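Local coordinates for protein cyclase (Uncultured organism, PDB 5IBZ) that probably acts as a hydrolase or lyase of the putative cyclase family, perhaps with arylformamidase-like activity, and binds acetylphosphate in the crystal, at residues D163-K168 with V201-L206; T227-D232 with I250-V255. All blocks are in the same frame, centred on the assembly; numbering follows the deposited sequence.

Contact 1: D163-K168 with V201-L206; sequences DIVRFK and VIRTGL
Asp163 OD1 is gripped by two donors, one from each segment. Arg203 NH1 lies 3.1 Å from Asp163 OD1, on its syn lone pair, while Arg166 N lies 3.0 Å from Asp163 OD1 and comes from above the carboxylate plane, 66° out of it. The second of these is the N-cap bond of the short helix 164-167, so one oxygen both caps the helix and takes the salt bridge from Arg203. CG of Asp163 stands anti to its backbone N (chi1 -168°); the side chain lies beside that of Arg203, the two pointing the same way, with their flat groups 79° apart. Asp163 OD2 is held by Arg166 NH1 at 2.8 Å, lying in the guanidinium plane, and has only a weak bond to Arg203 NH1. Arg166 NH1 and Arg203 NH1 are 3.2 Å apart; both are donors, and the shared carboxylate probably offsets their repulsion. Arg203 NH2 has a further acidic partner in Glu208.

In the fold, strands 158-163 and 199-203 are parallel neighbours in the central mixed sheet, and the contact lies where both run out into what follows. There Arg203 O accepts from Val165 N at 3.3 Å, with a weaker bond from Ile164 N, joining the first turn of the helix to Arg203. Val165 also lies over one face of the Arg203 guanidinium, Val165 CB being 3.5 Å from Arg203 NH1. Away from the charges, Ile164 CG1 packs on Ile202 CG2 at 3.8 Å, and Ile164 continues onto Leu183 and Ala186 of helix 180-190.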
loop_
_atom_site.group_PDB
_atom_site.type_symbol
_atom_site.label_atom_id
_atom_site.label_comp_id
_atom_site.label_asym_id
_atom_site.label_seq_id
_atom_site.Cartn_x
_atom_site.Cartn_y
_atom_site.Cartn_z
ATOM N N ASP B 163 36.660 3.327 -5.410
ATOM C CA ASP B 163 36.351 4.559 -4.700
ATOM C C ASP B 163 36.758 5.727 -5.568
ATOM O O ASP B 163 37.856 6.254 -5.469
ATOM C CB ASP B 163 37.046 4.587 -3.354
ATOM C CG ASP B 163 36.537 5.702 -2.451
ATOM O OD1 ASP B 163 35.890 6.644 -2.957
ATOM O OD2 ASP B 163 36.822 5.621 -1.228
ATOM N N ILE B 164 35.855 6.126 -6.442
ATOM C CA ILE B 164 36.161 7.199 -7.376
ATOM C C ILE B 164 36.295 8.531 -6.633
ATOM O O ILE B 164 37.124 9.367 -6.989
ATOM C CB ILE B 164 35.093 7.281 -8.479
ATOM C CG1 ILE B 164 35.061 5.976 -9.296
ATOM C CG2 ILE B 164 35.376 8.457 -9.404
ATOM C CD1 ILE B 164 36.308 5.721 -10.118
ATOM N N VAL B 165 35.505 8.718 -5.577
ATOM C CA VAL B 165 35.604 9.926 -4.753
ATOM C C VAL B 165 37.046 10.091 -4.245
ATOM O O VAL B 165 37.651 11.161 -4.404
ATOM C CB VAL B 165 34.582 9.892 -3.574
ATOM C CG1 VAL B 165 34.853 10.982 -2.567
ATOM C CG2 VAL B 165 33.148 10.017 -4.110
ATOM N N ARG B 166 37.622 9.049 -3.662
ATOM C CA ARG B 166 38.981 9.182 -3.122
ATOM C C ARG B 166 40.023 9.289 -4.239
ATOM O O ARG B 166 41.024 9.985 -4.090
ATOM C CB ARG B 166 39.326 8.014 -2.186
ATOM C CG ARG B 166 38.842 8.231 -0.762
ATOM C CD ARG B 166 39.286 7.117 0.191
ATOM N NE ARG B 166 38.935 7.453 1.573
ATOM C CZ ARG B 166 37.736 7.253 2.122
ATOM N NH1 ARG B 166 36.751 6.676 1.415
ATOM N NH2 ARG B 166 37.516 7.617 3.388
ATOM N N PHE B 167 39.795 8.590 -5.347
ATOM C CA PHE B 167 40.697 8.691 -6.486
ATOM C C PHE B 167 40.790 10.147 -6.984
ATOM O O PHE B 167 41.872 10.608 -7.385
ATOM C CB PHE B 167 40.235 7.766 -7.619
ATOM C CG PHE B 167 41.045 7.915 -8.884
ATOM C CD1 PHE B 167 42.376 7.562 -8.899
ATOM C CD2 PHE B 167 40.462 8.387 -10.050
ATOM C CE1 PHE B 167 43.123 7.696 -10.052
ATOM C CE2 PHE B 167 41.221 8.538 -11.205
ATOM C CZ PHE B 167 42.537 8.172 -11.195
ATOM N N LYS B 168 39.665 10.863 -6.938
ATOM C CA LYS B 168 39.598 12.246 -7.407
ATOM C C LYS B 168 39.826 13.261 -6.276
ATOM O O LYS B 168 39.531 14.446 -6.417
ATOM C CB LYS B 168 38.256 12.500 -8.088
ATOM C CG LYS B 168 38.031 11.682 -9.365
ATOM C CD LYS B 168 38.897 12.194 -10.499
ATOM C CE LYS B 168 38.531 11.571 -11.816
ATOM N NZ LYS B 168 39.296 12.227 -12.933
ATOM N N VAL B 201 31.307 -2.166 -7.450
ATOM C CA VAL B 201 30.585 -1.256 -6.588
ATOM C C VAL B 201 31.317 0.088 -6.621
ATOM O O VAL B 201 32.501 0.163 -6.252
ATOM C CB VAL B 201 30.506 -1.825 -5.144
ATOM C CG1 VAL B 201 29.808 -0.894 -4.247
ATOM C CG2 VAL B 201 29.811 -3.201 -5.153
ATOM N N ILE B 202 30.643 1.126 -7.120
ATOM C CA ILE B 202 31.270 2.422 -7.400
ATOM C C ILE B 202 30.854 3.482 -6.399
ATOM O O ILE B 202 29.644 3.783 -6.271
ATOM C CB ILE B 202 30.899 2.924 -8.811
ATOM C CG1 ILE B 202 31.221 1.838 -9.845
ATOM C CG2 ILE B 202 31.635 4.228 -9.145
ATOM C CD1 ILE B 202 30.734 2.172 -11.241
ATOM N N ARG B 203 31.828 4.046 -5.686
ATOM C CA ARG B 203 31.550 5.174 -4.794
ATOM C C ARG B 203 31.701 6.513 -5.520
ATOM O O ARG B 203 32.825 6.900 -5.924
ATOM C CB ARG B 203 32.461 5.156 -3.561
ATOM C CG ARG B 203 32.205 6.358 -2.649
ATOM C CD ARG B 203 32.742 6.155 -1.230
ATOM N NE ARG B 203 32.512 7.334 -0.393
ATOM C CZ ARG B 203 33.436 8.238 -0.076
ATOM N NH1 ARG B 203 34.678 8.151 -0.529
ATOM N NH2 ARG B 203 33.097 9.250 0.694
ATOM N N THR B 204 30.547 7.172 -5.672
ATOM C CA THR B 204 30.401 8.515 -6.240
ATOM C C THR B 204 30.171 9.600 -5.192
ATOM O O THR B 204 30.295 10.803 -5.478
ATOM C CB THR B 204 29.201 8.622 -7.190
ATOM O OG1 THR B 204 27.990 8.721 -6.425
ATOM C CG2 THR B 204 29.132 7.463 -8.149
ATOM N N GLY B 205 29.790 9.169 -4.002
ATOM C CA GLY B 205 29.531 10.069 -2.885
ATOM C C GLY B 205 28.154 10.714 -2.893
ATOM O O GLY B 205 27.785 11.385 -1.931
ATOM N N LEU B 206 27.381 10.533 -3.963
ATOM C CA LEU B 206 26.194 11.370 -4.134
ATOM C C LEU B 206 25.184 11.198 -2.987
ATOM O O LEU B 206 24.677 12.200 -2.449
ATOM C CB LEU B 206 25.529 11.095 -5.488
ATOM C CG LEU B 206 24.331 12.000 -5.803
ATOM C CD1 LEU B 206 24.757 13.450 -5.930
ATOM C CD2 LEU B 206 23.553 11.554 -7.051
#

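Contact 2: T227-D232 with I250-V255; sequences TGIGSD and IALERV
Ile229 meets the 250-255 loop with both its backbone and its side chain. From CB, the longer branch starts with CG1 placed between the backbone N and the carbonyl carbon (chi1 61°); Ile229 CG1 lies 3.7 Å from Leu252 O and close to the CA of Glu253. The next atom ends against the isobutyl group of Leu252: Ile229 CD1 is 3.8 Å from Leu252 CG, with both methyls slightly farther off, so the tip meets the branch point and the two side chains pass at a slant.

Both the N-H and the C=O of Ile229 are bonded to the loop. Ile229 N donates to Leu252 O at 3.0 Å, in the carbonyl plane and on a lone pair. Ile229 O accepts from Arg254 N at 2.9 Å with an angle of 163° at the hydrogen, and Glu253 CA adds a CH...O contact to that oxygen. These two bonds bracket Glu253 and make a single beta bridge. Close approach is possible because Gly228 has no side chain: Gly228 CA lies 3.2 Å from Leu252 O, and a CB would clash there. A water also joins Thr227 O to Glu253 O, at 2.8 Å from each.

The carboxylate of Glu253 leads away to His268 ND1 and Val267 N at the start of helix 266-275; His268 lines the acetylphosphate pocket, as does Ile250 itself, so the loop links strand 228-229 to the pocket wall. Strand 228-229 pairs in parallel with strand 177-178 and receives the loop, while Ile229 touches Val267 of helix 266-275 and Leu252 packs on Leu271 of that helix and on Ile279 of strand 278-281.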
loop_
_atom_site.group_PDB
_atom_site.type_symbol
_atom_site.label_atom_id
_atom_site.label_comp_id
_atom_site.label_asym_id
_atom_site.label_seq_id
_atom_site.Cartn_x
_atom_site.Cartn_y
_atom_site.Cartn_z
ATOM N N THR B 227 26.220 13.153 -10.812
ATOM C CA THR B 227 27.411 12.397 -11.190
ATOM C C THR B 227 27.111 10.911 -11.413
ATOM O O THR B 227 26.280 10.318 -10.731
ATOM C CB THR B 227 28.522 12.537 -10.119
ATOM O OG1 THR B 227 29.707 11.851 -10.549
ATOM C CG2 THR B 227 28.092 11.973 -8.786
ATOM N N GLY B 228 27.778 10.307 -12.387
ATOM C CA GLY B 228 27.662 8.867 -12.588
ATOM C C GLY B 228 28.526 8.429 -13.756
ATOM O O GLY B 228 29.275 9.243 -14.316
ATOM N N ILE B 229 28.435 7.155 -14.122
ATOM C CA ILE B 229 29.264 6.643 -15.204
ATOM C C ILE B 229 28.773 7.094 -16.577
ATOM O O ILE B 229 27.587 7.332 -16.805
ATOM C CB ILE B 229 29.390 5.093 -15.163
ATOM C CG1 ILE B 229 28.035 4.390 -15.299
ATOM C CG2 ILE B 229 30.133 4.700 -13.892
ATOM C CD1 ILE B 229 28.139 2.862 -15.463
ATOM N N GLY B 230 29.738 7.258 -17.483
ATOM C CA GLY B 230 29.461 7.682 -18.842
ATOM C C GLY B 230 29.511 6.556 -19.856
ATOM O O GLY B 230 29.781 5.408 -19.528
ATOM N N SER B 231 29.238 6.906 -21.106
ATOM C CA SER B 231 29.088 5.903 -22.153
ATOM C C SER B 231 30.362 5.087 -22.415
ATOM O O SER B 231 30.262 3.931 -22.822
ATOM C CB SER B 231 28.631 6.559 -23.453
ATOM O OG SER B 231 29.603 7.478 -23.898
ATOM N N ASP B 232 31.551 5.648 -22.202
ATOM C CA ASP B 232 32.754 4.889 -22.548
ATOM C C ASP B 232 33.129 3.881 -21.459
ATOM O O ASP B 232 34.105 3.144 -21.608
ATOM C CB ASP B 232 33.930 5.841 -22.906
ATOM C CG ASP B 232 34.793 6.257 -21.724
ATOM O OD1 ASP B 232 34.381 6.155 -20.551
ATOM O OD2 ASP B 232 35.917 6.732 -22.004
ATOM N N ILE B 250 21.729 7.623 -7.725
ATOM C CA ILE B 250 20.342 7.214 -7.899
ATOM C C ILE B 250 20.119 6.546 -9.258
ATOM O O ILE B 250 19.280 5.655 -9.387
ATOM C CB ILE B 250 19.358 8.410 -7.767
ATOM C CG1 ILE B 250 19.744 9.320 -6.599
ATOM C CG2 ILE B 250 17.952 7.896 -7.613
ATOM C CD1 ILE B 250 19.850 8.650 -5.237
ATOM N N ALA B 251 20.889 6.953 -10.265
ATOM C CA ALA B 251 20.668 6.488 -11.634
ATOM C C ALA B 251 21.817 5.696 -12.267
ATOM O O ALA B 251 21.738 5.366 -13.448
ATOM C CB ALA B 251 20.364 7.677 -12.509
ATOM N N LEU B 252 22.882 5.456 -11.504
ATOM C CA LEU B 252 24.143 4.834 -11.965
ATOM C C LEU B 252 24.881 5.652 -13.016
ATOM O O LEU B 252 25.997 6.113 -12.770
ATOM C CB LEU B 252 23.919 3.414 -12.511
ATOM C CG LEU B 252 25.238 2.767 -12.985
ATOM C CD1 LEU B 252 26.302 2.761 -11.899
ATOM C CD2 LEU B 252 24.988 1.349 -13.491
ATOM N N GLU B 253 24.273 5.852 -14.178
ATOM C CA GLU B 253 24.923 6.695 -15.167
ATOM C C GLU B 253 24.722 8.166 -14.845
ATOM O O GLU B 253 23.812 8.543 -14.095
ATOM C CB GLU B 253 24.432 6.372 -16.576
ATOM C CG GLU B 253 23.072 6.846 -16.940
ATOM C CD GLU B 253 22.696 6.406 -18.380
ATOM O OE1 GLU B 253 23.263 6.919 -19.373
ATOM O OE2 GLU B 253 21.853 5.505 -18.475
ATOM N N ARG B 254 25.602 8.985 -15.399
ATOM C CA ARG B 254 25.511 10.430 -15.260
ATOM C C ARG B 254 24.187 10.913 -15.853
ATOM O O ARG B 254 23.792 10.492 -16.945
ATOM C CB ARG B 254 26.699 11.102 -15.943
ATOM C CG ARG B 254 26.846 12.586 -15.647
ATOM C CD ARG B 254 26.332 13.469 -16.757
ATOM N NE ARG B 254 26.581 14.873 -16.440
ATOM C CZ ARG B 254 26.055 15.889 -17.117
ATOM N NH1 ARG B 254 26.334 17.141 -16.773
ATOM N NH2 ARG B 254 25.259 15.653 -18.144
ATOM N N VAL B 255 23.505 11.781 -15.118
ATOM C CA VAL B 255 22.209 12.322 -15.531
ATOM C C VAL B 255 22.341 13.818 -15.773
ATOM O O VAL B 255 22.860 14.532 -14.915
ATOM C CB VAL B 255 21.129 12.093 -14.456
ATOM C CG1 VAL B 255 19.813 12.749 -14.869
ATOM C CG2 VAL B 255 20.947 10.610 -14.191
HETATM O O HOH W 1 23.649 9.880 -11.678
#

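Overall arrangement
Both contacts are largely buried, with centres 12 Å apart. Contact 1 joins the start of helix 164-167, which follows strand 158-163, to the neighbouring strand 199-203 and the turn after it, and is dominated by charge; contact 2 ties a two-residue strand to an irregular loop through main-chain bonds and aliphatic packing, with no salt bridge between its segments. They touch through apolar atoms: Ile202 CD1 lies 3.7 Å from Ile229 CG2, and Thr204 CB lies 3.9 Å from Thr227 CG2. Strand 177-178 adjoins both, Ile178 being touched by Ile164, Thr204 and Thr227. Contact 2 is the nearer to acetylphosphate, the Leu252 side chain about 6 Å from it against about 13 Å for that of Thr204.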